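Local coordinates for lactate utilization protein C (Deinococcus radiodurans, PDB 2G40) that may function in L-lactate utilization, as a homodimeric member of the LutC/YkgG family, at residues P80-K85 and Q219-G224; T141-H146 and E180-S185. All coordinates share one frame; numbering follows the deposited sequence.

Contact 1 (P80-K85 and Q219-G224); sequences PGAIAK and QVIVVG
Ile221 reaches from the strand into the flank of helix 79-87, where Ala82 and Ile83 receive it. Its side chain leaves CB in two branches. CG2, anti to the backbone N, skirts the methyl of Ala82, with Ile221 CG2 and Ala82 CB 4.2 Å apart. CG1 does not itself touch the helix segment but carries the terminal methyl across to it, and the extended second torsion (chi2 -177°) drives CD1 outward from the strand. There CD1 meets Ile83 CG1 at 3.8 Å. It also lies 3.9 Å from Ala82 C, and Ala82 CB is 4.0 Å from the same CD1. The two isoleucine side chains cross at about a right angle, with the CD1 methyl of Ile221 against the CG1 methylene of Ile83. Beyond this point Ile83 continues to Trp103 and Met108, while Ile221 also rests on Val74 and Ile163 of the strands flanking its own. The neighbours Val220 and Val222 turn to the other face of the sheet and pack on Phe60 of helix 53-66. A parallel sheet with helices on both faces is a layered alpha/beta architecture, consistent with the Rossmann-like clan to which the LUD family belongs.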
loop_
_atom_site.group_PDB
_atom_site.type_symbol
_atom_site.label_atom_id
_atom_site.label_comp_id
_atom_site.label_asym_id
_atom_site.label_seq_id
_atom_site.Cartn_x
_atom_site.Cartn_y
_atom_site.Cartn_z
ATOM N N PRO A 80 22.171 6.861 13.346
ATOM C CA PRO A 80 22.208 8.150 12.646
ATOM C C PRO A 80 23.271 8.205 11.557
ATOM O O PRO A 80 22.988 8.675 10.465
ATOM C CB PRO A 80 22.472 9.177 13.749
ATOM C CG PRO A 80 22.699 8.416 14.989
ATOM C CD PRO A 80 22.238 7.011 14.804
ATOM N N GLY A 81 24.453 7.683 11.846
ATOM C CA GLY A 81 25.524 7.590 10.859
ATOM C C GLY A 81 25.176 6.742 9.649
ATOM O O GLY A 81 25.490 7.116 8.513
ATOM N N ALA A 82 24.520 5.608 9.890
ATOM C CA ALA A 82 24.075 4.704 8.818
ATOM C C ALA A 82 23.110 5.408 7.873
ATOM O O ALA A 82 23.189 5.249 6.651
ATOM C CB ALA A 82 23.410 3.456 9.397
ATOM N N ILE A 83 22.183 6.163 8.449
ATOM C CA ILE A 83 21.206 6.900 7.648
ATOM C C ILE A 83 21.926 7.960 6.855
ATOM O O ILE A 83 21.711 8.104 5.647
ATOM C CB ILE A 83 20.125 7.562 8.521
ATOM C CG1 ILE A 83 19.305 6.498 9.256
ATOM C CG2 ILE A 83 19.204 8.414 7.660
ATOM C CD1 ILE A 83 18.412 7.030 10.332
ATOM N N ALA A 84 22.803 8.701 7.532
ATOM C CA ALA A 84 23.630 9.704 6.859
ATOM C C ALA A 84 24.464 9.112 5.737
ATOM O O ALA A 84 24.537 9.687 4.649
ATOM C CB ALA A 84 24.517 10.418 7.848
ATOM N N LYS A 85 25.061 7.954 5.991
ATOM C CA LYS A 85 25.869 7.285 5.005
ATOM C C LYS A 85 25.011 6.878 3.798
ATOM O O LYS A 85 25.412 7.087 2.662
ATOM C CB LYS A 85 26.568 6.071 5.622
ATOM C CG LYS A 85 27.543 5.401 4.718
ATOM C CD LYS A 85 28.247 4.271 5.455
ATOM C CE LYS A 85 29.226 3.543 4.561
ATOM N NZ LYS A 85 28.600 3.176 3.261
ATOM N N GLN A 219 16.919 1.320 0.752
ATOM C CA GLN A 219 17.932 0.986 1.751
ATOM C C GLN A 219 17.203 0.525 2.990
ATOM O O GLN A 219 16.426 1.266 3.564
ATOM C CB GLN A 219 18.782 2.197 2.098
ATOM C CG GLN A 219 19.692 2.030 3.318
ATOM C CD GLN A 219 20.952 1.268 2.997
ATOM O OE1 GLN A 219 21.743 1.705 2.178
ATOM N NE2 GLN A 219 21.152 0.125 3.652
ATOM N N VAL A 220 17.488 -0.690 3.410
ATOM C CA VAL A 220 16.989 -1.214 4.656
ATOM C C VAL A 220 18.104 -1.115 5.683
ATOM O O VAL A 220 19.244 -1.522 5.445
ATOM C CB VAL A 220 16.531 -2.698 4.525
ATOM C CG1 VAL A 220 16.170 -3.270 5.889
ATOM C CG2 VAL A 220 15.379 -2.833 3.528
ATOM N N ILE A 221 17.754 -0.550 6.832
ATOM C CA ILE A 221 18.652 -0.431 7.948
ATOM C C ILE A 221 18.004 -1.165 9.099
ATOM O O ILE A 221 17.008 -0.723 9.656
ATOM C CB ILE A 221 18.949 1.042 8.332
ATOM C CG1 ILE A 221 19.524 1.794 7.135
ATOM C CG2 ILE A 221 19.912 1.105 9.549
ATOM C CD1 ILE A 221 19.916 3.228 7.440
ATOM N N VAL A 222 18.561 -2.327 9.431
ATOM C CA VAL A 222 18.143 -3.020 10.649
ATOM C C VAL A 222 18.935 -2.483 11.814
ATOM O O VAL A 222 20.133 -2.279 11.711
ATOM C CB VAL A 222 18.317 -4.533 10.527
ATOM C CG1 VAL A 222 17.820 -5.251 11.814
ATOM C CG2 VAL A 222 17.608 -5.009 9.312
ATOM N N VAL A 223 18.252 -2.234 12.932
ATOM C CA VAL A 223 18.918 -1.673 14.071
ATOM C C VAL A 223 18.688 -2.530 15.312
ATOM O O VAL A 223 17.563 -2.955 15.578
ATOM C CB VAL A 223 18.550 -0.167 14.304
ATOM C CG1 VAL A 223 17.081 0.084 14.286
ATOM C CG2 VAL A 223 19.197 0.350 15.593
ATOM N N GLY A 224 19.777 -2.818 16.017
ATOM C CA GLY A 224 19.692 -3.326 17.394
ATOM C C GLY A 224 19.959 -4.812 17.542
ATOM O O GLY A 224 20.217 -5.526 16.567
ATOM O OXT GLY A 224 19.914 -5.344 18.663
#

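Contact 2 (T141-H146 and E180-S185); sequences TIILDH and EAVAAS
Asp145 and Ser185 are joined by a short hydrogen bond, Ser185 OG donating to Asp145 OD2 over 2.7 Å. The hydroxyl reaches the carboxylate from its anti side, 17° out of plane. With CG of Asp145 lodged between its own backbone N and carbonyl carbon (chi1 68°), OD2 is turned to the Ser185 hydroxyl, and Asp145 CB also lies 4.0 Å from Ser185 CB. One turn earlier on the helix, Val182 offers CG1 to Ile143 CG2 at 4.0 Å, a purely apolar touch in which the side chains cross obliquely. This pairing packs helix 175-187 onto one face of a mixed four-stranded sheet, with strand 141-144 supplying the aliphatic residue and the turn just after it the acid. Val134 and Leu192 from the neighbouring strands also bear on Val182, while Trp194 touches Ile143. The helix is irregular here: Ala183 N makes a weak bond to Glu180 O, at 3.4 Å, and the helix is kinked where the N atoms of Ala184 and Ser185 lack a bond to the preceding turn. Around the polar pair, Arg147 forms a salt bridge through NE to Asp145 OD2 and a hydrogen bond through NH2 to Ser185 OG, so one guanidinium grips both partners and probably stabilises the buried negative charge. The turn is held in its own right by Gln150, whose OE1 bonds the backbone N of both Asp145 and His146.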
loop_
_atom_site.group_PDB
_atom_site.type_symbol
_atom_site.label_atom_id
_atom_site.label_comp_id
_atom_site.label_asym_id
_atom_site.label_seq_id
_atom_site.Cartn_x
_atom_site.Cartn_y
_atom_site.Cartn_z
ATOM N N THR A 141 9.618 -9.032 3.389
ATOM C CA THR A 141 8.532 -8.042 3.344
ATOM C C THR A 141 8.656 -7.021 4.429
ATOM O O THR A 141 8.919 -7.361 5.578
ATOM C CB THR A 141 7.159 -8.716 3.542
ATOM O OG1 THR A 141 6.938 -9.645 2.485
ATOM C CG2 THR A 141 6.008 -7.681 3.563
ATOM N N ILE A 142 8.421 -5.768 4.067
ATOM C CA ILE A 142 8.315 -4.746 5.045
ATOM C C ILE A 142 6.887 -4.229 4.936
ATOM O O ILE A 142 6.400 -3.879 3.849
ATOM C CB ILE A 142 9.338 -3.638 4.835
ATOM C CG1 ILE A 142 10.759 -4.166 5.073
ATOM C CG2 ILE A 142 9.036 -2.498 5.774
ATOM C CD1 ILE A 142 11.848 -3.264 4.544
ATOM N N ILE A 143 6.210 -4.213 6.071
ATOM C CA ILE A 143 4.866 -3.660 6.131
ATOM C C ILE A 143 4.887 -2.306 6.827
ATOM O O ILE A 143 5.413 -2.165 7.940
ATOM C CB ILE A 143 3.904 -4.561 6.892
ATOM C CG1 ILE A 143 3.837 -5.952 6.249
ATOM C CG2 ILE A 143 2.489 -3.889 6.949
ATOM C CD1 ILE A 143 3.073 -7.009 7.069
ATOM N N LEU A 144 4.312 -1.331 6.146
ATOM C CA LEU A 144 4.042 -0.037 6.700
ATOM C C LEU A 144 2.581 0.065 7.048
ATOM O O LEU A 144 1.717 -0.305 6.243
ATOM C CB LEU A 144 4.339 1.048 5.678
ATOM C CG LEU A 144 5.699 1.048 4.977
ATOM C CD1 LEU A 144 5.822 2.385 4.242
ATOM C CD2 LEU A 144 6.880 0.834 5.916
ATOM N N ASP A 145 2.312 0.660 8.203
ATOM C CA ASP A 145 0.950 0.998 8.602
ATOM C C ASP A 145 0.734 2.507 8.753
ATOM O O ASP A 145 -0.311 2.925 9.221
ATOM C CB ASP A 145 0.498 0.224 9.856
ATOM C CG ASP A 145 1.239 0.634 11.126
ATOM O OD1 ASP A 145 2.152 1.478 11.066
ATOM O OD2 ASP A 145 0.919 0.068 12.181
ATOM N N HIS A 146 1.724 3.298 8.349
ATOM C CA HIS A 146 1.560 4.733 8.111
ATOM C C HIS A 146 1.242 5.514 9.360
ATOM O O HIS A 146 0.547 6.510 9.322
ATOM C CB HIS A 146 0.567 4.905 6.958
ATOM C CG HIS A 146 1.053 4.235 5.715
ATOM N ND1 HIS A 146 2.149 4.702 5.019
ATOM C CD2 HIS A 146 0.683 3.083 5.108
ATOM C CE1 HIS A 146 2.401 3.888 4.011
ATOM N NE2 HIS A 146 1.513 2.912 4.032
ATOM N N GLU A 180 -0.406 -10.974 12.238
ATOM C CA GLU A 180 -0.719 -10.852 13.659
ATOM C C GLU A 180 -0.209 -9.527 14.225
ATOM O O GLU A 180 -0.900 -8.888 15.013
ATOM C CB GLU A 180 -0.136 -12.026 14.458
ATOM C CG GLU A 180 -0.693 -13.386 14.085
ATOM N N ALA A 181 0.987 -9.114 13.803
ATOM C CA ALA A 181 1.608 -7.892 14.309
ATOM C C ALA A 181 0.874 -6.656 13.860
ATOM O O ALA A 181 0.897 -5.652 14.550
ATOM C CB ALA A 181 3.048 -7.795 13.863
ATOM N N VAL A 182 0.266 -6.706 12.678
ATOM C CA VAL A 182 -0.444 -5.536 12.143
ATOM C C VAL A 182 -1.967 -5.663 12.226
ATOM O O VAL A 182 -2.681 -4.779 11.770
ATOM C CB VAL A 182 -0.031 -5.220 10.692
ATOM C CG1 VAL A 182 1.430 -4.841 10.637
ATOM C CG2 VAL A 182 -0.322 -6.376 9.748
ATOM N N ALA A 183 -2.454 -6.757 12.810
ATOM C CA ALA A 183 -3.888 -6.982 12.949
ATOM C C ALA A 183 -4.593 -5.796 13.607
ATOM O O ALA A 183 -5.670 -5.382 13.178
ATOM C CB ALA A 183 -4.146 -8.258 13.749
ATOM N N ALA A 184 -4.000 -5.246 14.661
ATOM C CA ALA A 184 -4.641 -4.139 15.369
ATOM C C ALA A 184 -4.763 -2.888 14.511
ATOM O O ALA A 184 -5.757 -2.180 14.584
ATOM C CB ALA A 184 -3.900 -3.807 16.644
ATOM N N SER A 185 -3.737 -2.614 13.715
ATOM C CA SER A 185 -3.762 -1.507 12.753
ATOM C C SER A 185 -4.896 -1.698 11.759
ATOM O O SER A 185 -5.608 -0.753 11.437
ATOM C CB SER A 185 -2.429 -1.427 12.020
ATOM O OG SER A 185 -1.395 -1.113 12.922
#

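The two contacts lie on opposite sides of the chain's centre, about 21 Å apart between their own centres. Along the sequence 80-85 comes first; the chain then builds the mixed sheet and helix 175-187 of contact 2, passing through strand 161-167 of the parallel sheet on the way, and strand 217-223 comes last. Different sheets and helices serve the two contacts, yet they meet: Val220 CG2 touches Ile142 CD1 at 3.7 Å, each residue neighbouring the isoleucine used in its own contact. No residue of the second subunit touches contact 1, whereas beside contact 2 Thr141 packs on Val186 of the second subunit, placing this region near the dimer interface.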